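Local coordinates for phosphoglycerate dehydrogenase (Lactobacillus plantarum, PDB 3EVT), which probably catalyses the NAD-dependent oxidation of 3-phosphoglycerate to 3-phosphohydroxypyruvate, the committed step of serine biosynthesis, at residues A[189-199]-A[216-227]; A[38-47]-A[57-68]. One frame throughout, in Å; residues are numbered along the deposited sequence.

Interaction 1: residues A[189-199]-A[216-227]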
loop_
_atom_site.group_PDB
_atom_site.type_symbol
_atom_site.label_atom_id
_atom_site.label_comp_id
_atom_site.label_asym_id
_atom_site.label_seq_id
_atom_site.Cartn_x
_atom_site.Cartn_y
_atom_site.Cartn_z
ATOM N N LEU A 189 18.795 3.983 -12.888
ATOM C CA LEU A 189 18.693 5.446 -12.738
ATOM C C LEU A 189 18.011 6.172 -13.885
ATOM O O LEU A 189 17.395 7.220 -13.656
ATOM C CB LEU A 189 20.079 6.088 -12.563
ATOM C CG LEU A 189 20.741 5.782 -11.243
ATOM C CD1 LEU A 189 22.247 5.953 -11.372
ATOM C CD2 LEU A 189 20.117 6.643 -10.113
ATOM N N ALA A 190 18.186 5.680 -15.119
ATOM C CA ALA A 190 17.507 6.279 -16.292
ATOM C C ALA A 190 15.988 6.015 -16.318
ATOM O O ALA A 190 15.207 6.889 -16.696
ATOM C CB ALA A 190 18.179 5.838 -17.632
ATOM N N THR A 191 15.560 4.828 -15.918
ATOM C CA THR A 191 14.111 4.536 -15.907
ATOM C C THR A 191 13.360 4.746 -14.553
ATOM O O THR A 191 12.128 4.646 -14.513
ATOM C CB THR A 191 13.876 3.116 -16.376
ATOM O OG1 THR A 191 14.572 2.239 -15.492
ATOM C CG2 THR A 191 14.457 2.913 -17.815
ATOM N N ALA A 192 14.075 5.026 -13.448
ATOM C CA ALA A 192 13.423 5.276 -12.130
ATOM C C ALA A 192 12.378 6.393 -12.060
ATOM O O ALA A 192 12.645 7.534 -12.429
ATOM C CB ALA A 192 14.469 5.473 -11.018
ATOM N N ASN A 193 11.183 6.084 -11.560
ATOM C CA ASN A 193 10.324 7.175 -11.159
ATOM C C ASN A 193 10.601 7.648 -9.697
ATOM O O ASN A 193 10.438 8.833 -9.380
ATOM C CB ASN A 193 8.849 6.846 -11.423
ATOM C CG ASN A 193 8.630 6.345 -12.848
ATOM O OD1 ASN A 193 8.572 5.130 -13.120
ATOM N ND2 ASN A 193 8.590 7.272 -13.769
ATOM N N PHE A 194 11.084 6.744 -8.839
ATOM C CA PHE A 194 11.371 7.099 -7.421
ATOM C C PHE A 194 12.668 6.416 -7.022
ATOM O O PHE A 194 12.913 5.222 -7.343
ATOM C CB PHE A 194 10.242 6.595 -6.478
ATOM C CG PHE A 194 8.861 7.072 -6.869
ATOM C CD1 PHE A 194 8.299 8.216 -6.277
ATOM C CD2 PHE A 194 8.140 6.400 -7.828
ATOM C CE1 PHE A 194 7.070 8.656 -6.631
ATOM C CE2 PHE A 194 6.886 6.845 -8.190
ATOM C CZ PHE A 194 6.356 7.983 -7.611
ATOM N N ILE A 195 13.507 7.189 -6.361
ATOM C CA ILE A 195 14.768 6.693 -5.842
ATOM C C ILE A 195 14.773 6.838 -4.321
ATOM O O ILE A 195 14.590 7.908 -3.791
ATOM C CB ILE A 195 15.956 7.471 -6.410
ATOM C CG1 ILE A 195 15.992 7.320 -7.951
ATOM C CG2 ILE A 195 17.241 7.047 -5.689
ATOM C CD1 ILE A 195 16.964 8.268 -8.705
ATOM N N VAL A 196 14.969 5.725 -3.641
ATOM C CA VAL A 196 14.959 5.697 -2.216
ATOM C C VAL A 196 16.349 5.320 -1.703
ATOM O O VAL A 196 16.896 4.286 -2.058
ATOM C CB VAL A 196 13.827 4.737 -1.677
ATOM C CG1 VAL A 196 13.901 4.592 -0.124
ATOM C CG2 VAL A 196 12.385 5.294 -2.142
ATOM N N ASN A 197 16.921 6.186 -0.873
ATOM C CA ASN A 197 18.118 5.809 -0.145
ATOM C C ASN A 197 17.779 5.203 1.203
ATOM O O ASN A 197 17.202 5.872 2.011
ATOM C CB ASN A 197 19.031 6.995 0.128
ATOM C CG ASN A 197 20.261 6.556 0.905
ATOM O OD1 ASN A 197 20.827 5.528 0.567
ATOM N ND2 ASN A 197 20.605 7.241 1.994
ATOM N N ALA A 198 18.164 3.946 1.434
ATOM C CA ALA A 198 18.043 3.331 2.740
ATOM C C ALA A 198 19.402 2.737 3.166
ATOM O O ALA A 198 19.461 1.767 3.908
ATOM C CB ALA A 198 16.948 2.212 2.701
ATOM N N LEU A 199 20.510 3.275 2.676
ATOM C CA LEU A 199 21.834 2.722 3.023
ATOM C C LEU A 199 22.368 3.179 4.372
ATOM O O LEU A 199 21.991 4.260 4.886
ATOM C CB LEU A 199 22.858 3.150 1.997
ATOM C CG LEU A 199 22.631 2.626 0.607
ATOM C CD1 LEU A 199 23.439 3.491 -0.391
ATOM C CD2 LEU A 199 23.004 1.170 0.532
ATOM N N GLN A 216 22.411 11.203 -14.280
ATOM C CA GLN A 216 22.072 9.963 -14.967
ATOM C C GLN A 216 20.558 9.639 -15.028
ATOM O O GLN A 216 20.179 8.658 -15.664
ATOM C CB GLN A 216 22.793 8.767 -14.330
ATOM C CG GLN A 216 24.301 8.784 -14.456
ATOM C CD GLN A 216 24.930 7.745 -13.545
ATOM O OE1 GLN A 216 25.235 6.624 -13.962
ATOM N NE2 GLN A 216 25.094 8.092 -12.294
ATOM N N THR A 217 19.709 10.454 -14.394
ATOM C CA THR A 217 18.279 10.152 -14.316
ATOM C C THR A 217 17.629 10.735 -15.543
ATOM O O THR A 217 18.030 11.815 -15.979
ATOM C CB THR A 217 17.561 10.760 -13.055
ATOM O OG1 THR A 217 17.476 12.194 -13.147
ATOM C CG2 THR A 217 18.212 10.358 -11.766
ATOM N N LYS A 218 16.603 10.080 -16.063
ATOM C CA LYS A 218 15.892 10.653 -17.194
ATOM C C LYS A 218 14.356 10.835 -17.007
ATOM O O LYS A 218 13.695 11.426 -17.856
ATOM C CB LYS A 218 16.222 9.816 -18.435
ATOM C CG LYS A 218 17.711 9.515 -18.570
ATOM C CD LYS A 218 18.400 10.493 -19.538
ATOM C CE LYS A 218 19.960 10.343 -19.530
ATOM N NZ LYS A 218 20.635 11.271 -18.525
ATOM N N GLN A 219 13.772 10.327 -15.919
ATOM C CA GLN A 219 12.302 10.445 -15.793
ATOM C C GLN A 219 11.905 11.544 -14.833
ATOM O O GLN A 219 10.762 11.614 -14.418
ATOM C CB GLN A 219 11.673 9.158 -15.289
ATOM C CG GLN A 219 12.087 7.920 -16.042
ATOM C CD GLN A 219 11.886 8.081 -17.531
ATOM O OE1 GLN A 219 10.899 8.681 -17.969
ATOM N NE2 GLN A 219 12.838 7.576 -18.319
ATOM N N GLN A 220 12.852 12.404 -14.488
ATOM C CA GLN A 220 12.674 13.410 -13.439
ATOM C C GLN A 220 12.066 12.795 -12.152
ATOM O O GLN A 220 10.951 13.176 -11.700
ATOM C CB GLN A 220 11.894 14.606 -13.946
ATOM C CG GLN A 220 12.323 15.048 -15.357
ATOM C CD GLN A 220 11.596 16.323 -15.869
ATOM O OE1 GLN A 220 10.626 16.803 -15.284
ATOM N NE2 GLN A 220 12.098 16.867 -16.970
ATOM N N PRO A 221 12.813 11.853 -11.546
ATOM C CA PRO A 221 12.240 11.073 -10.427
ATOM C C PRO A 221 12.149 11.857 -9.108
ATOM O O PRO A 221 12.661 12.964 -8.983
ATOM C CB PRO A 221 13.217 9.904 -10.281
ATOM C CG PRO A 221 14.559 10.592 -10.588
ATOM C CD PRO A 221 14.246 11.593 -11.731
ATOM N N MET A 222 11.453 11.279 -8.134
ATOM C CA MET A 222 11.374 11.852 -6.804
ATOM C C MET A 222 12.481 11.167 -5.935
ATOM O O MET A 222 12.681 9.939 -6.005
ATOM C CB MET A 222 9.952 11.627 -6.246
ATOM C CG MET A 222 9.726 12.044 -4.770
ATOM S SD MET A 222 8.042 11.769 -4.150
ATOM C CE MET A 222 8.313 12.515 -2.542
ATOM N N LEU A 223 13.218 11.953 -5.149
ATOM C CA LEU A 223 14.278 11.375 -4.333
ATOM C C LEU A 223 13.819 11.295 -2.899
ATOM O O LEU A 223 13.285 12.283 -2.380
ATOM C CB LEU A 223 15.582 12.187 -4.410
ATOM C CG LEU A 223 16.670 11.677 -3.431
ATOM C CD1 LEU A 223 17.300 10.355 -3.946
ATOM C CD2 LEU A 223 17.735 12.736 -3.286
ATOM N N ILE A 224 14.009 10.136 -2.254
ATOM C CA ILE A 224 13.603 10.012 -0.864
ATOM C C ILE A 224 14.749 9.512 -0.028
ATOM O O ILE A 224 15.321 8.481 -0.342
ATOM C CB ILE A 224 12.378 9.076 -0.695
ATOM C CG1 ILE A 224 11.166 9.649 -1.472
ATOM C CG2 ILE A 224 12.058 8.919 0.824
ATOM C CD1 ILE A 224 10.340 8.657 -2.105
ATOM N N ASN A 225 15.071 10.209 1.058
ATOM C CA ASN A 225 16.201 9.789 1.902
ATOM C C ASN A 225 15.758 9.356 3.282
ATOM O O ASN A 225 15.322 10.161 4.098
ATOM C CB ASN A 225 17.284 10.894 2.051
ATOM C CG ASN A 225 18.570 10.340 2.641
ATOM O OD1 ASN A 225 18.681 9.126 2.855
ATOM N ND2 ASN A 225 19.548 11.205 2.891
ATOM N N ILE A 226 15.880 8.072 3.556
ATOM C CA ILE A 226 15.586 7.558 4.878
ATOM C C ILE A 226 16.849 6.805 5.304
ATOM O O ILE A 226 16.799 5.922 6.129
ATOM C CB ILE A 226 14.369 6.606 4.867
ATOM C CG1 ILE A 226 14.477 5.619 3.700
ATOM C CG2 ILE A 226 13.044 7.381 4.793
ATOM C CD1 ILE A 226 13.812 4.301 3.953
ATOM N N GLY A 227 17.989 7.137 4.701
ATOM C CA GLY A 227 19.269 6.517 5.077
ATOM C C GLY A 227 19.841 7.452 6.113
ATOM O O GLY A 227 19.265 7.568 7.200
HETATM O O HOH W 1 14.989 8.595 -13.807
HETATM O O HOH W 2 9.455 9.976 -12.852
#
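With CG held anti to the backbone N in both Asn197 (chi1 179°) and Asn225 (chi1 -167°), the two amides lean toward the C-terminal ends of their strands and meet there. They lie at the C-terminal end of a Rossmann-type beta-alpha-beta unit in which strands 194-197 and 222-225, joined through helix 211-215, run parallel at 14° with their axes 4.8 Å apart. Asn197 ND2 donates to Asn225 OD1 at 2.8 Å. Gly227 N reaches that same oxygen, at 2.8 Å, from the opposite face of the amide plane, closing an Asx turn. Neither donor lies on a lone pair, yet they grip a buried oxygen and limit the rotation of its amide. Asn197 OD1 makes a second Asx turn, accepting from Leu199 N, which sits well above its carbonyl plane.

The backbone ladder is regular. Ile195 N donates to Met222 O, and Ile224 N takes up Ile195 O at 2.8 Å; Asn197 N and Ile226 N continue the pattern to Ile224 O and Asn197 O. On one face Phe194 and Val196 lie beside Met222 and Ile224, under helix 93-110, whose Met106 touches Phe194 and Ile224. The extended Met222 chain brings SD to the edge of the Phe194 ring, 5.3 Å from its centroid, a Met-aromatic contact. On the other face Ile195 CG2 meets Leu223 CD1 at 3.7 Å, while Ile195 CD1 reaches back toward the strands' N-terminal ends, to Pro221 CG and Thr217 CG2.

Before the strands, Gln219 bends at chi2, and its NE2 donates to Ala190 O at 3.0 Å, tying the loop to the end of helix 186-191. Asn193 OD1 is taken by Gln139 N of the neighbouring strand, whereas Asn193 ND2 donates to a water that donates to Gln219 O at 2.6 Å.

Interaction 2: residues A[38-47]-A[57-68]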
loop_
_atom_site.group_PDB
_atom_site.type_symbol
_atom_site.label_atom_id
_atom_site.label_comp_id
_atom_site.label_asym_id
_atom_site.label_seq_id
_atom_site.Cartn_x
_atom_site.Cartn_y
_atom_site.Cartn_z
ATOM N N TYR A 38 -5.688 -27.297 30.799
ATOM C CA TYR A 38 -4.642 -27.674 29.858
ATOM C C TYR A 38 -5.113 -28.151 28.474
ATOM O O TYR A 38 -4.638 -27.674 27.447
ATOM C CB TYR A 38 -3.718 -28.722 30.486
ATOM C CG TYR A 38 -2.840 -28.218 31.621
ATOM C CD1 TYR A 38 -2.992 -26.942 32.130
ATOM C CD2 TYR A 38 -1.888 -29.041 32.197
ATOM C CE1 TYR A 38 -2.204 -26.496 33.166
ATOM C CE2 TYR A 38 -1.098 -28.613 33.239
ATOM C CZ TYR A 38 -1.255 -27.341 33.720
ATOM O OH TYR A 38 -0.458 -26.894 34.761
ATOM N N ASP A 39 -6.016 -29.118 28.426
ATOM C CA ASP A 39 -6.346 -29.697 27.125
ATOM C C ASP A 39 -7.376 -28.822 26.379
ATOM O O ASP A 39 -7.782 -29.127 25.269
ATOM C CB ASP A 39 -6.807 -31.159 27.274
ATOM C CG ASP A 39 -5.667 -32.093 27.696
ATOM O OD1 ASP A 39 -4.536 -31.586 27.904
ATOM O OD2 ASP A 39 -5.891 -33.330 27.807
ATOM N N GLN A 40 -7.763 -27.729 27.027
ATOM C CA GLN A 40 -8.662 -26.723 26.478
ATOM C C GLN A 40 -7.952 -25.650 25.619
ATOM O O GLN A 40 -8.538 -25.079 24.687
ATOM C CB GLN A 40 -9.284 -25.988 27.644
ATOM C CG GLN A 40 -10.064 -26.882 28.560
ATOM C CD GLN A 40 -11.171 -27.475 27.782
ATOM O OE1 GLN A 40 -12.330 -27.015 27.859
ATOM N NE2 GLN A 40 -10.823 -28.457 26.954
ATOM N N ILE A 41 -6.713 -25.347 26.015
ATOM C CA ILE A 41 -5.853 -24.349 25.378
ATOM C C ILE A 41 -5.533 -24.655 23.892
ATOM O O ILE A 41 -4.754 -25.535 23.580
ATOM C CB ILE A 41 -4.550 -24.189 26.238
ATOM C CG1 ILE A 41 -4.956 -23.811 27.666
ATOM C CG2 ILE A 41 -3.558 -23.209 25.613
ATOM C CD1 ILE A 41 -3.832 -23.846 28.704
ATOM N N GLU A 42 -6.122 -23.902 22.969
ATOM C CA GLU A 42 -5.775 -24.154 21.561
ATOM C C GLU A 42 -4.773 -23.144 21.008
ATOM O O GLU A 42 -4.106 -23.389 20.011
ATOM C CB GLU A 42 -7.024 -24.209 20.681
ATOM C CG GLU A 42 -7.981 -25.320 21.069
ATOM C CD GLU A 42 -9.211 -25.352 20.155
ATOM O OE1 GLU A 42 -9.081 -25.126 18.933
ATOM O OE2 GLU A 42 -10.322 -25.579 20.674
ATOM N N VAL A 43 -4.689 -22.006 21.677
ATOM C CA VAL A 43 -3.796 -20.951 21.268
ATOM C C VAL A 43 -3.033 -20.377 22.483
ATOM O O VAL A 43 -3.543 -20.325 23.602
ATOM C CB VAL A 43 -4.582 -19.841 20.601
ATOM C CG1 VAL A 43 -3.658 -18.680 20.236
ATOM C CG2 VAL A 43 -5.364 -20.410 19.398
ATOM N N MET A 44 -1.797 -19.964 22.243
ATOM C CA MET A 44 -1.022 -19.340 23.268
ATOM C C MET A 44 -0.545 -17.998 22.739
ATOM O O MET A 44 0.077 -17.903 21.662
ATOM C CB MET A 44 0.142 -20.281 23.691
ATOM C CG MET A 44 0.806 -19.950 25.063
ATOM S SD MET A 44 2.184 -21.112 25.497
ATOM C CE MET A 44 1.404 -22.591 24.889
ATOM N N TYR A 45 -0.881 -16.945 23.464
ATOM C CA TYR A 45 -0.313 -15.646 23.174
ATOM C C TYR A 45 0.878 -15.399 24.128
ATOM O O TYR A 45 0.672 -15.211 25.345
ATOM C CB TYR A 45 -1.392 -14.602 23.368
ATOM C CG TYR A 45 -0.920 -13.190 23.162
ATOM C CD1 TYR A 45 -0.034 -12.861 22.143
ATOM C CD2 TYR A 45 -1.385 -12.166 23.979
ATOM C CE1 TYR A 45 0.395 -11.506 21.953
ATOM C CE2 TYR A 45 -0.988 -10.842 23.787
ATOM C CZ TYR A 45 -0.107 -10.518 22.778
ATOM O OH TYR A 45 0.278 -9.204 22.671
ATOM N N GLY A 46 2.102 -15.467 23.578
ATOM C CA GLY A 46 3.346 -15.359 24.339
ATOM C C GLY A 46 3.855 -16.747 24.671
ATOM O O GLY A 46 3.076 -17.655 24.896
ATOM N N ASN A 47 5.167 -16.940 24.705
ATOM C CA ASN A 47 5.722 -18.204 25.180
ATOM C C ASN A 47 5.598 -18.281 26.719
ATOM O O ASN A 47 5.519 -17.263 27.379
ATOM C CB ASN A 47 7.167 -18.354 24.668
ATOM C CG ASN A 47 7.888 -19.620 25.187
ATOM O OD1 ASN A 47 7.292 -20.707 25.350
ATOM N ND2 ASN A 47 9.200 -19.480 25.413
ATOM N N ARG A 57 1.299 -33.828 27.225
ATOM C CA ARG A 57 0.035 -34.545 27.262
ATOM C C ARG A 57 -0.408 -34.993 25.862
ATOM O O ARG A 57 -0.725 -34.162 25.003
ATOM C CB ARG A 57 -1.016 -33.627 27.865
ATOM C CG ARG A 57 -0.504 -32.875 29.063
ATOM C CD ARG A 57 -1.518 -31.895 29.611
ATOM N NE ARG A 57 -2.847 -32.479 29.712
ATOM C CZ ARG A 57 -3.441 -32.867 30.839
ATOM N NH1 ARG A 57 -2.833 -32.780 32.022
ATOM N NH2 ARG A 57 -4.670 -33.359 30.777
ATOM N N PRO A 58 -0.470 -36.311 25.623
ATOM C CA PRO A 58 -0.807 -36.650 24.230
ATOM C C PRO A 58 -2.290 -36.324 23.896
ATOM O O PRO A 58 -2.770 -36.620 22.798
ATOM C CB PRO A 58 -0.489 -38.174 24.145
ATOM C CG PRO A 58 -0.590 -38.679 25.591
ATOM C CD PRO A 58 -0.635 -37.465 26.535
ATOM N N THR A 59 -2.982 -35.717 24.856
ATOM C CA THR A 59 -4.355 -35.303 24.723
ATOM C C THR A 59 -4.568 -33.747 24.643
ATOM O O THR A 59 -5.691 -33.257 24.819
ATOM C CB THR A 59 -5.104 -35.807 25.944
ATOM O OG1 THR A 59 -4.394 -35.362 27.109
ATOM C CG2 THR A 59 -5.179 -37.372 25.927
ATOM N N ASN A 60 -3.504 -32.986 24.390
ATOM C CA ASN A 60 -3.622 -31.534 24.322
ATOM C C ASN A 60 -4.266 -31.176 22.989
ATOM O O ASN A 60 -4.281 -31.997 22.078
ATOM C CB ASN A 60 -2.259 -30.853 24.495
ATOM C CG ASN A 60 -1.381 -30.951 23.262
ATOM O OD1 ASN A 60 -1.477 -30.139 22.342
ATOM N ND2 ASN A 60 -0.465 -31.892 23.273
ATOM N N GLN A 61 -4.747 -29.951 22.851
ATOM C CA GLN A 61 -5.291 -29.511 21.570
ATOM C C GLN A 61 -4.632 -28.244 21.074
ATOM O O GLN A 61 -5.301 -27.374 20.491
ATOM C CB GLN A 61 -6.773 -29.281 21.712
ATOM C CG GLN A 61 -7.493 -30.527 22.152
ATOM C CD GLN A 61 -8.976 -30.348 22.101
ATOM O OE1 GLN A 61 -9.579 -30.408 21.009
ATOM N NE2 GLN A 61 -9.590 -30.100 23.265
ATOM N N LEU A 62 -3.332 -28.112 21.305
ATOM C CA LEU A 62 -2.683 -26.842 20.976
ATOM C C LEU A 62 -2.516 -26.761 19.479
ATOM O O LEU A 62 -2.072 -27.725 18.830
ATOM C CB LEU A 62 -1.337 -26.677 21.684
ATOM C CG LEU A 62 -0.595 -25.359 21.485
ATOM C CD1 LEU A 62 -1.330 -24.210 22.172
ATOM C CD2 LEU A 62 0.880 -25.443 21.998
ATOM N N LYS A 63 -2.872 -25.603 18.920
ATOM C CA LYS A 63 -2.854 -25.454 17.488
ATOM C C LYS A 63 -2.011 -24.257 16.998
ATOM O O LYS A 63 -1.456 -24.284 15.920
ATOM C CB LYS A 63 -4.302 -25.362 17.001
ATOM C CG LYS A 63 -5.144 -26.618 17.242
ATOM C CD LYS A 63 -6.498 -26.506 16.536
ATOM C CE LYS A 63 -7.635 -27.107 17.370
ATOM N NZ LYS A 63 -7.216 -28.353 18.060
ATOM N N PHE A 64 -1.911 -23.198 17.792
ATOM C CA PHE A 64 -1.227 -21.983 17.344
ATOM C C PHE A 64 -0.504 -21.332 18.523
ATOM O O PHE A 64 -1.136 -20.999 19.498
ATOM C CB PHE A 64 -2.258 -21.029 16.655
ATOM C CG PHE A 64 -1.803 -19.551 16.503
ATOM C CD1 PHE A 64 -0.513 -19.217 16.074
ATOM C CD2 PHE A 64 -2.724 -18.517 16.715
ATOM C CE1 PHE A 64 -0.119 -17.858 15.913
ATOM C CE2 PHE A 64 -2.380 -17.161 16.543
ATOM C CZ PHE A 64 -1.057 -16.823 16.171
ATOM N N VAL A 65 0.828 -21.167 18.434
ATOM C CA VAL A 65 1.574 -20.323 19.416
ATOM C C VAL A 65 2.057 -19.002 18.787
ATOM O O VAL A 65 2.726 -18.999 17.763
ATOM C CB VAL A 65 2.785 -21.073 20.018
ATOM C CG1 VAL A 65 3.586 -20.153 20.949
ATOM C CG2 VAL A 65 2.317 -22.288 20.793
ATOM N N GLN A 66 1.695 -17.880 19.377
ATOM C CA GLN A 66 2.236 -16.606 18.942
ATOM C C GLN A 66 3.288 -16.156 19.950
ATOM O O GLN A 66 2.923 -15.776 21.060
ATOM C CB GLN A 66 1.133 -15.519 18.890
ATOM C CG GLN A 66 1.678 -14.123 18.611
ATOM C CD GLN A 66 1.991 -13.864 17.138
ATOM O OE1 GLN A 66 1.109 -14.046 16.262
ATOM N NE2 GLN A 66 3.254 -13.431 16.839
ATOM N N VAL A 67 4.567 -16.132 19.571
ATOM C CA VAL A 67 5.595 -15.567 20.466
ATOM C C VAL A 67 5.732 -14.054 20.259
ATOM O O VAL A 67 5.441 -13.551 19.165
ATOM C CB VAL A 67 6.938 -16.356 20.387
ATOM C CG1 VAL A 67 6.682 -17.745 20.887
ATOM C CG2 VAL A 67 7.444 -16.490 18.941
ATOM N N ILE A 68 6.102 -13.323 21.312
ATOM C CA ILE A 68 6.098 -11.870 21.243
ATOM C C ILE A 68 7.488 -11.292 21.193
ATOM O O ILE A 68 7.720 -10.208 21.691
ATOM C CB ILE A 68 5.314 -11.231 22.381
ATOM C CG1 ILE A 68 5.531 -12.028 23.677
ATOM C CG2 ILE A 68 3.807 -11.177 22.040
ATOM C CD1 ILE A 68 6.535 -11.390 24.681
HETATM O O HOH W 3 -4.207 -28.178 24.744
HETATM O O HOH W 4 6.891 -14.717 23.610
#
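Glu42 O accepts two consecutive backbone amides, Lys63 N at 2.8 Å and Phe64 N at 3.1 Å, as the chain enters strand 64-66. Beyond it the parallel pairing is regular, ending with Gly46 N on Gln66 O.

Ahead of the two strands, the Asp39 carboxylate is clasped by two residues. Arg57 NE meets OD1 at 2.6 Å in a salt bridge, with a weak second bond from NH2 to OD2, and Thr59 OG1 donates to OD2 at 2.6 Å. The carboxylate and guanidinium planes stand 71° apart, not a coplanar fork; Tyr38 CB lies over one guanidinium face, near its rim. A water donating to Tyr38 O and Ile41 O and accepting from Gln61 N links the two segments nearby.

At the far end, Tyr45 CG is anti to the backbone N (chi1 177°), which lays the ring alongside Gln66, and Ile68 crosses the ring at about a right angle, its CG2 3.4 Å from Tyr45 CE1. Strands 41-45 and 64-66 form a beta-alpha-beta unit with helix 50-56, whose Leu51 touches Met44 and Leu62; strand 3-6 flanks 41-45, and helix 284-302 covers the Val43, Tyr45 and Phe64 face, with Phe292 stacked on the Tyr45 ring.

Overall arrangement
From the N terminus, interaction 2 comes first: 38-47 and 57-68 close a short loop around helix 50-56, pairing inner strands of the five-stranded parallel sheet. The chain then leaves strand 86-88 through helix 93-110 and enters the seven-stranded Rossmann-type sheet, where interaction 1 closes the loop between 189-199 and 216-227 around helix 211-215. The two loops neither nest nor cross but follow in series, on opposite sides of the chain's centre. The centres of interaction 1 and interaction 2 are about 47 Å apart, and the nearest atoms of interaction 1 and interaction 2 are about 24 Å apart. A different long helix packs on each contact: 93-110 on interaction 1, and 284-302, after the last strand, on interaction 2.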